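Local structure of K Homology domain-containing protein (Pyrococcus horikoshii, 2E3U) at residues T65-D70 and V76-T81; R102-E107 and E117-I122. The protein probably binds RNA through its two KH domains, as an archaeal relative of the pre-ribosomal RNA processing factor Dim2p. One frame throughout, in Å; residues are numbered along the deposited sequence.

Interaction 1: residues T65-D70 and V76-T81; sequences TKITID and VWITST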
ATOM      1  N   THR A  65       6.755   2.302  18.078  1.00 22.84           N
ATOM      2  CA  THR A  65       5.447   1.817  18.474  1.00 21.91           C
ATOM      3  C   THR A  65       5.533   0.338  18.824  1.00 21.33           C
ATOM      4  O   THR A  65       6.538  -0.342  18.575  1.00 21.41           O
ATOM      5  CB  THR A  65       4.412   2.004  17.339  1.00 21.61           C
ATOM      6  OG1 THR A  65       4.857   1.295  16.164  1.00 22.07           O
ATOM      7  CG2 THR A  65       4.168   3.527  17.059  1.00 18.22           C
ATOM      8  N   LYS A  66       4.466  -0.167  19.394  1.00 20.89           N
ATOM      9  CA  LYS A  66       4.390  -1.578  19.711  1.00 20.38           C
ATOM     10  C   LYS A  66       3.331  -2.076  18.761  1.00 20.15           C
ATOM     11  O   LYS A  66       2.261  -1.493  18.667  1.00 20.24           O
ATOM     12  CB  LYS A  66       3.994  -1.786  21.183  1.00 21.11           C
ATOM     13  CG  LYS A  66       3.631  -3.226  21.558  1.00 22.60           C
ATOM     14  CD  LYS A  66       2.787  -3.282  22.828  1.00 28.15           C
ATOM     15  CE  LYS A  66       3.471  -2.630  24.041  1.00 29.53           C
ATOM     16  NZ  LYS A  66       4.699  -3.381  24.456  1.00 30.65           N
ATOM     17  N   ILE A  67       3.655  -3.141  18.042  1.00 20.48           N
ATOM     18  CA  ILE A  67       2.724  -3.854  17.175  1.00 21.51           C
ATOM     19  C   ILE A  67       2.358  -5.188  17.810  1.00 21.97           C
ATOM     20  O   ILE A  67       3.232  -5.956  18.219  1.00 22.14           O
ATOM     21  CB  ILE A  67       3.358  -3.992  15.746  1.00 22.18           C
ATOM     22  CG1 ILE A  67       3.447  -2.560  15.153  1.00 21.67           C
ATOM     23  CG2 ILE A  67       2.577  -4.965  14.874  1.00 19.53           C
ATOM     24  CD1 ILE A  67       4.462  -2.377  14.093  1.00 23.39           C
ATOM     25  N   THR A  68       1.064  -5.447  17.949  1.00 21.86           N
ATOM     26  CA  THR A  68       0.628  -6.702  18.527  1.00 21.84           C
ATOM     27  C   THR A  68      -0.170  -7.435  17.471  1.00 23.02           C
ATOM     28  O   THR A  68      -1.125  -6.887  16.941  1.00 24.10           O
ATOM     29  CB  THR A  68      -0.229  -6.495  19.799  1.00 20.92           C
ATOM     30  OG1 THR A  68       0.496  -5.690  20.733  1.00 19.62           O
ATOM     31  CG2 THR A  68      -0.575  -7.861  20.457  1.00 19.25           C
ATOM     32  N   ILE A  69       0.219  -8.670  17.160  1.00 24.14           N
ATOM     33  CA  ILE A  69      -0.448  -9.414  16.095  1.00 24.22           C
ATOM     34  C   ILE A  69      -1.216 -10.631  16.626  1.00 25.44           C
ATOM     35  O   ILE A  69      -0.692 -11.409  17.420  1.00 26.16           O
ATOM     36  CB  ILE A  69       0.532  -9.838  15.006  1.00 24.06           C
ATOM     37  CG1 ILE A  69       1.353  -8.630  14.522  1.00 22.04           C
ATOM     38  CG2 ILE A  69      -0.236 -10.514  13.817  1.00 23.69           C
ATOM     39  CD1 ILE A  69       2.489  -8.987  13.621  1.00 22.17           C
ATOM     40  N   ASP A  70      -2.467 -10.783  16.205  1.00 25.84           N
ATOM     41  CA  ASP A  70      -3.161 -12.063  16.387  1.00 27.36           C
ATOM     42  C   ASP A  70      -2.913 -12.904  15.111  1.00 27.27           C
ATOM     43  O   ASP A  70      -3.381 -12.551  14.032  1.00 27.08           O
ATOM     44  CB  ASP A  70      -4.643 -11.783  16.579  1.00 27.02           C
ATOM     45  CG  ASP A  70      -5.398 -12.931  17.178  1.00 30.16           C
ATOM     46  OD1 ASP A  70      -6.325 -12.628  17.974  1.00 32.85           O
ATOM     47  OD2 ASP A  70      -5.118 -14.116  16.855  1.00 32.93           O
ATOM     48  N   VAL A  76      -4.457  -6.696  13.998  1.00 17.55           N
ATOM     49  CA  VAL A  76      -3.236  -6.014  14.445  1.00 14.59           C
ATOM     50  C   VAL A  76      -3.547  -4.736  15.198  1.00 14.79           C
ATOM     51  O   VAL A  76      -4.357  -3.929  14.753  1.00 13.46           O
ATOM     52  CB  VAL A  76      -2.242  -5.697  13.278  1.00 14.91           C
ATOM     53  CG1 VAL A  76      -0.862  -5.234  13.820  1.00  9.30           C
ATOM     54  CG2 VAL A  76      -2.079  -6.922  12.311  1.00 11.13           C
ATOM     55  N   TRP A  77      -2.890  -4.587  16.352  1.00 15.04           N
ATOM     56  CA  TRP A  77      -2.960  -3.403  17.195  1.00 16.31           C
ATOM     57  C   TRP A  77      -1.640  -2.616  17.139  1.00 16.84           C
ATOM     58  O   TRP A  77      -0.578  -3.154  17.413  1.00 18.10           O
ATOM     59  CB  TRP A  77      -3.272  -3.806  18.665  1.00 15.68           C
ATOM     60  CG  TRP A  77      -4.615  -4.411  18.854  1.00 16.96           C
ATOM     61  CD1 TRP A  77      -5.735  -3.766  19.270  1.00 16.20           C
ATOM     62  CD2 TRP A  77      -5.001  -5.805  18.671  1.00 16.61           C
ATOM     63  NE1 TRP A  77      -6.787  -4.637  19.322  1.00 15.18           N
ATOM     64  CE2 TRP A  77      -6.369  -5.895  18.979  1.00 14.79           C
ATOM     65  CE3 TRP A  77      -4.314  -6.973  18.279  1.00 16.57           C
ATOM     66  CZ2 TRP A  77      -7.099  -7.110  18.895  1.00 16.48           C
ATOM     67  CZ3 TRP A  77      -5.030  -8.189  18.208  1.00 16.43           C
ATOM     68  CH2 TRP A  77      -6.411  -8.245  18.519  1.00 16.02           C
ATOM     69  N   ILE A  78      -1.721  -1.333  16.811  1.00 17.86           N
ATOM     70  CA  ILE A  78      -0.577  -0.467  16.812  1.00 18.18           C
ATOM     71  C   ILE A  78      -0.717   0.493  17.972  1.00 19.24           C
ATOM     72  O   ILE A  78      -1.629   1.314  18.002  1.00 19.37           O
ATOM     73  CB  ILE A  78      -0.383   0.284  15.461  1.00 18.10           C
ATOM     74  CG1 ILE A  78      -0.280  -0.697  14.283  1.00 18.26           C
ATOM     75  CG2 ILE A  78       0.873   1.191  15.528  1.00 16.06           C
ATOM     76  CD1 ILE A  78      -1.646  -1.090  13.596  1.00 16.72           C
ATOM     77  N   THR A  79       0.181   0.378  18.942  1.00 20.61           N
ATOM     78  CA  THR A  79       0.069   1.167  20.161  1.00 22.18           C
ATOM     79  C   THR A  79       1.292   2.057  20.397  1.00 22.35           C
ATOM     80  O   THR A  79       2.427   1.705  20.056  1.00 21.73           O
ATOM     81  CB  THR A  79      -0.259   0.298  21.421  1.00 21.89           C
ATOM     82  OG1 THR A  79       0.688  -0.760  21.526  1.00 27.86           O
ATOM     83  CG2 THR A  79      -1.607  -0.355  21.319  1.00 23.03           C
ATOM     84  N   SER A  80       1.057   3.231  20.977  1.00 22.45           N
ATOM     85  CA  SER A  80       2.167   4.128  21.205  1.00 23.24           C
ATOM     86  C   SER A  80       2.888   3.680  22.478  1.00 23.26           C
ATOM     87  O   SER A  80       2.320   2.955  23.270  1.00 23.07           O
ATOM     88  CB  SER A  80       1.671   5.573  21.302  1.00 22.63           C
ATOM     89  OG  SER A  80       0.909   5.735  22.464  1.00 21.53           O
ATOM     90  N   THR A  81       4.147   4.089  22.629  1.00 24.33           N
ATOM     91  CA  THR A  81       4.952   3.843  23.820  1.00 24.86           C
ATOM     92  C   THR A  81       5.457   5.214  24.343  1.00 25.79           C
ATOM     93  O   THR A  81       5.137   6.269  23.766  1.00 25.50           O
ATOM     94  CB  THR A  81       6.148   2.940  23.499  1.00 24.92           C
ATOM     95  OG1 THR A  81       7.084   3.663  22.695  1.00 25.96           O
ATOM     96  CG2 THR A  81       5.729   1.688  22.747  1.00 24.70           C
TER
HETATM   97  O   HOH W   1       0.113  -2.878  20.106  1.00 28.74           O
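Lys66 and Thr79, and two residues further on Thr68 and Trp77, form the hydrogen-bonded pairs of an antiparallel two-strand contact. Each pair exchanges two backbone bonds: Lys66 N to Thr79 O and Thr79 N to Lys66 O are both 2.8 Å and almost straight, while Trp77 N reaches Thr68 O at 3.0 Å. The strand axes run at 159° to each other. Between the bonds, Ile67 CA lies 3.4 Å from Trp77 O in a CA-H...O contact.

A water sits on the face that carries Lys66, Thr68, Trp77 and Thr79. It donates to Lys66 O and Trp77 O, carbonyls already used by the backbone pairing, and also hydrogen-bonds the hydroxyls of Thr68 and Thr79, the latter at 2.6 Å between the water and Thr79 OG1. Thr79 turns OG1 between its backbone N and carbonyl carbon (chi1 53°), alongside the Lys66 aliphatic chain. On the same face the Trp77 indole puts an edge against the neighbouring strand, with Thr68 O in its plane, 3.5 Å from Trp77 CE3. Tyr37 of strand 35-39 packs edge-to-face with this indole.

Apolar contacts line the other face. Ile67 CG2 crosses to Val76 CG1 at 3.6 Å, and Ile69 lies beside Val76, pointing the same way. Helices 42-49, 54-63 and 87-101 pack against this side, and Glu60 and Lys56 hydrogen-bond the outer backbone edge of Ile67. Together with strand 35-39 beyond strand 75-80, the hairpin makes the three-stranded antiparallel sheet, order 1-3-2, of a type I KH domain.

Interaction 2: residues R102-E107 and E117-I122; sequences RGFSPE and EYLEII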
ATOM      1  N   ARG A 102      -1.962  -5.280   2.147  1.00 18.69           N
ATOM      2  CA  ARG A 102      -2.491  -5.128   0.789  1.00 19.77           C
ATOM      3  C   ARG A 102      -1.467  -5.462  -0.323  1.00 18.84           C
ATOM      4  O   ARG A 102      -1.553  -4.982  -1.476  1.00 18.05           O
ATOM      5  CB  ARG A 102      -3.052  -3.710   0.624  1.00 20.40           C
ATOM      6  CG  ARG A 102      -4.317  -3.462   1.426  1.00 24.86           C
ATOM      7  CD  ARG A 102      -5.491  -4.208   0.783  1.00 31.07           C
ATOM      8  NE  ARG A 102      -5.755  -5.516   1.355  1.00 30.51           N
ATOM      9  CZ  ARG A 102      -6.259  -6.554   0.686  1.00 33.52           C
ATOM     10  NH1 ARG A 102      -6.512  -6.485  -0.623  1.00 34.65           N
ATOM     11  NH2 ARG A 102      -6.481  -7.689   1.328  1.00 32.89           N
ATOM     12  N   GLY A 103      -0.450  -6.221   0.051  1.00 18.06           N
ATOM     13  CA  GLY A 103       0.455  -6.761  -0.941  1.00 17.76           C
ATOM     14  C   GLY A 103       1.783  -6.076  -1.175  1.00 17.77           C
ATOM     15  O   GLY A 103       2.566  -6.598  -1.963  1.00 17.43           O
ATOM     16  N   PHE A 104       2.061  -4.938  -0.519  1.00 17.06           N
ATOM     17  CA  PHE A 104       3.416  -4.346  -0.593  1.00 17.72           C
ATOM     18  C   PHE A 104       4.407  -5.194   0.215  1.00 18.53           C
ATOM     19  O   PHE A 104       4.075  -5.647   1.316  1.00 19.12           O
ATOM     20  CB  PHE A 104       3.443  -2.883  -0.063  1.00 16.24           C
ATOM     21  CG  PHE A 104       2.897  -1.853  -1.039  1.00 14.66           C
ATOM     22  CD1 PHE A 104       1.668  -1.234  -0.810  1.00 12.53           C
ATOM     23  CD2 PHE A 104       3.610  -1.500  -2.177  1.00 13.61           C
ATOM     24  CE1 PHE A 104       1.160  -0.257  -1.681  1.00 11.78           C
ATOM     25  CE2 PHE A 104       3.112  -0.565  -3.078  1.00 14.19           C
ATOM     26  CZ  PHE A 104       1.873   0.068  -2.835  1.00 12.70           C
ATOM     27  N   SER A 105       5.623  -5.384  -0.294  1.00 18.93           N
ATOM     28  CA  SER A 105       6.701  -5.915   0.543  1.00 19.31           C
ATOM     29  C   SER A 105       6.935  -4.914   1.641  1.00 19.56           C
ATOM     30  O   SER A 105       6.558  -3.740   1.484  1.00 20.93           O
ATOM     31  CB  SER A 105       8.009  -6.134  -0.246  1.00 19.60           C
ATOM     32  OG  SER A 105       8.687  -4.890  -0.480  1.00 20.43           O
ATOM     33  N   PRO A 106       7.533  -5.354   2.774  1.00 19.74           N
ATOM     34  CA  PRO A 106       7.928  -4.452   3.854  1.00 19.48           C
ATOM     35  C   PRO A 106       8.879  -3.325   3.445  1.00 20.02           C
ATOM     36  O   PRO A 106       8.681  -2.169   3.891  1.00 19.12           O
ATOM     37  CB  PRO A 106       8.590  -5.391   4.849  1.00 19.90           C
ATOM     38  CG  PRO A 106       7.836  -6.700   4.636  1.00 19.98           C
ATOM     39  CD  PRO A 106       7.780  -6.765   3.146  1.00 19.76           C
ATOM     40  N   GLU A 107       9.891  -3.650   2.623  1.00 20.21           N
ATOM     41  CA  GLU A 107      10.832  -2.653   2.077  1.00 20.46           C
ATOM     42  C   GLU A 107      10.108  -1.519   1.347  1.00 19.24           C
ATOM     43  O   GLU A 107      10.486  -0.358   1.475  1.00 18.94           O
ATOM     44  CB  GLU A 107      11.856  -3.301   1.119  1.00 22.09           C
ATOM     45  CG  GLU A 107      12.704  -4.451   1.755  1.00 26.51           C
ATOM     46  CD  GLU A 107      13.897  -3.953   2.585  1.00 33.24           C
ATOM     47  OE1 GLU A 107      13.699  -2.984   3.367  1.00 36.36           O
ATOM     48  OE2 GLU A 107      15.024  -4.536   2.468  1.00 35.79           O
ATOM     49  N   GLU A 117       4.166  11.403   2.609  1.00 27.27           N
ATOM     50  CA  GLU A 117       3.789  10.174   1.896  1.00 27.63           C
ATOM     51  C   GLU A 117       2.567   9.560   2.571  1.00 27.27           C
ATOM     52  O   GLU A 117       2.490   9.512   3.809  1.00 27.65           O
ATOM     53  CB  GLU A 117       4.950   9.184   1.837  1.00 27.46           C
ATOM     54  CG  GLU A 117       5.172   8.606   0.474  1.00 29.87           C
ATOM     55  CD  GLU A 117       6.179   9.352  -0.352  1.00 30.44           C
ATOM     56  OE1 GLU A 117       6.610  10.456  -0.018  1.00 32.92           O
ATOM     57  OE2 GLU A 117       6.552   8.824  -1.386  1.00 35.33           O
ATOM     58  N   TYR A 118       1.615   9.118   1.752  1.00 26.21           N
ATOM     59  CA  TYR A 118       0.336   8.587   2.217  1.00 24.44           C
ATOM     60  C   TYR A 118       0.046   7.267   1.518  1.00 23.76           C
ATOM     61  O   TYR A 118       0.664   6.938   0.500  1.00 23.33           O
ATOM     62  CB  TYR A 118      -0.808   9.564   1.904  1.00 24.61           C
ATOM     63  CG  TYR A 118      -0.691  10.921   2.589  1.00 25.45           C
ATOM     64  CD1 TYR A 118      -1.423  11.217   3.739  1.00 24.47           C
ATOM     65  CD2 TYR A 118       0.159  11.896   2.086  1.00 25.68           C
ATOM     66  CE1 TYR A 118      -1.304  12.464   4.364  1.00 26.09           C
ATOM     67  CE2 TYR A 118       0.287  13.140   2.703  1.00 26.38           C
ATOM     68  CZ  TYR A 118      -0.435  13.410   3.844  1.00 26.01           C
ATOM     69  OH  TYR A 118      -0.308  14.660   4.423  1.00 28.71           O
ATOM     70  N   LEU A 119      -0.909   6.543   2.079  1.00 22.05           N
ATOM     71  CA  LEU A 119      -1.354   5.271   1.584  1.00 22.75           C
ATOM     72  C   LEU A 119      -2.779   5.485   1.136  1.00 22.49           C
ATOM     73  O   LEU A 119      -3.527   6.139   1.836  1.00 21.58           O
ATOM     74  CB  LEU A 119      -1.320   4.211   2.697  1.00 21.08           C
ATOM     75  CG  LEU A 119      -1.929   2.873   2.350  1.00 21.91           C
ATOM     76  CD1 LEU A 119      -1.236   2.158   1.153  1.00 19.13           C
ATOM     77  CD2 LEU A 119      -1.965   1.969   3.627  1.00 21.42           C
ATOM     78  N   GLU A 120      -3.138   4.942  -0.024  1.00 23.25           N
ATOM     79  CA  GLU A 120      -4.515   4.944  -0.474  1.00 25.30           C
ATOM     80  C   GLU A 120      -4.874   3.552  -0.970  1.00 25.48           C
ATOM     81  O   GLU A 120      -4.220   3.033  -1.853  1.00 25.66           O
ATOM     82  CB  GLU A 120      -4.787   6.027  -1.556  1.00 24.92           C
ATOM     83  CG  GLU A 120      -6.119   5.785  -2.346  1.00 26.67           C
ATOM     84  CD  GLU A 120      -6.889   7.038  -2.760  1.00 27.97           C
ATOM     85  OE1 GLU A 120      -8.112   6.924  -3.020  1.00 35.18           O
ATOM     86  OE2 GLU A 120      -6.312   8.143  -2.849  1.00 31.59           O
ATOM     87  N   ILE A 121      -5.905   2.954  -0.384  1.00 26.72           N
ATOM     88  CA  ILE A 121      -6.422   1.652  -0.833  1.00 28.00           C
ATOM     89  C   ILE A 121      -7.741   1.795  -1.599  1.00 28.52           C
ATOM     90  O   ILE A 121      -8.713   2.365  -1.112  1.00 27.82           O
ATOM     91  CB  ILE A 121      -6.697   0.663   0.323  1.00 27.83           C
ATOM     92  CG1 ILE A 121      -5.639   0.724   1.425  1.00 30.11           C
ATOM     93  CG2 ILE A 121      -6.893  -0.765  -0.207  1.00 28.92           C
ATOM     94  CD1 ILE A 121      -4.323   0.250   1.040  1.00 34.90           C
ATOM     95  N   ILE A 122      -7.761   1.228  -2.797  1.00 29.71           N
ATOM     96  CA  ILE A 122      -8.909   1.280  -3.685  1.00 30.39           C
ATOM     97  C   ILE A 122      -9.494  -0.122  -3.841  1.00 30.64           C
ATOM     98  O   ILE A 122      -8.772  -1.056  -4.177  1.00 30.06           O
ATOM     99  CB  ILE A 122      -8.475   1.818  -5.094  1.00 30.45           C
ATOM    100  CG1 ILE A 122      -8.014   3.278  -5.011  1.00 31.91           C
ATOM    101  CG2 ILE A 122      -9.594   1.708  -6.095  1.00 29.90           C
ATOM    102  CD1 ILE A 122      -9.021   4.200  -4.280  1.00 34.30           C
TER
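The Phe104 ring meets Leu119 obliquely, through a single loose contact of 4.4 Å from Phe104 CE1 to Leu119 CD1. The same ring also touches Ala170 and Ile172 of strand 168-173 and Ser161 and Ser163 of strand 161-165, so it is buried against all three strands of the second sheet.

Arg102 and Ile121 make the closer contact, their side chains crossing at about a right angle. Two branches of Ile121 meet the aliphatic part of the arginine: CD1 lies 3.7 Å from Arg102 CG, and CG2 is 3.8 Å from Arg102 CD. Bends at chi2 (-73°) and chi3 (95°) lead the Arg102 chain past Ile121, and its guanidinium NH1 hydrogen-bonds Thr168 OG1. The backbone carbonyl of Arg102 takes a further bond from Ser163 OG.

Gly103, at positive phi, is the C-prime residue of a Schellman motif that ends helix 87-101, with Phe104 N bonded to Ala99 O and Gly103 N to Ile100 O. Two residues later, Ser105 is the N-cap of helix 106-109, its OG bonded to Arg108 N. The contact is thus an interface in which the link following the last helix of the first KH domain packs on the sheet of the second.

Interaction 1 closes before interaction 2 opens, and the two do not touch: their centres are 18 Å apart and their nearest atoms about 10 Å. Interaction 1 lies inside the first sheet, formed by strands 35-39, 75-80 and 65-69. Interaction 2 lies close to the centre of the chain and involves the second sheet, of strands 118-123, 168-173 and 161-165, which repeats the 1-3-2 order. Helix 87-101 connects them: it packs on the hairpin of 65-70 and 76-81, then ends where 102-107 begins. One contact therefore builds a KH domain, and the other helps to place its successor against it, an arrangement consistent with a paired RNA-binding unit.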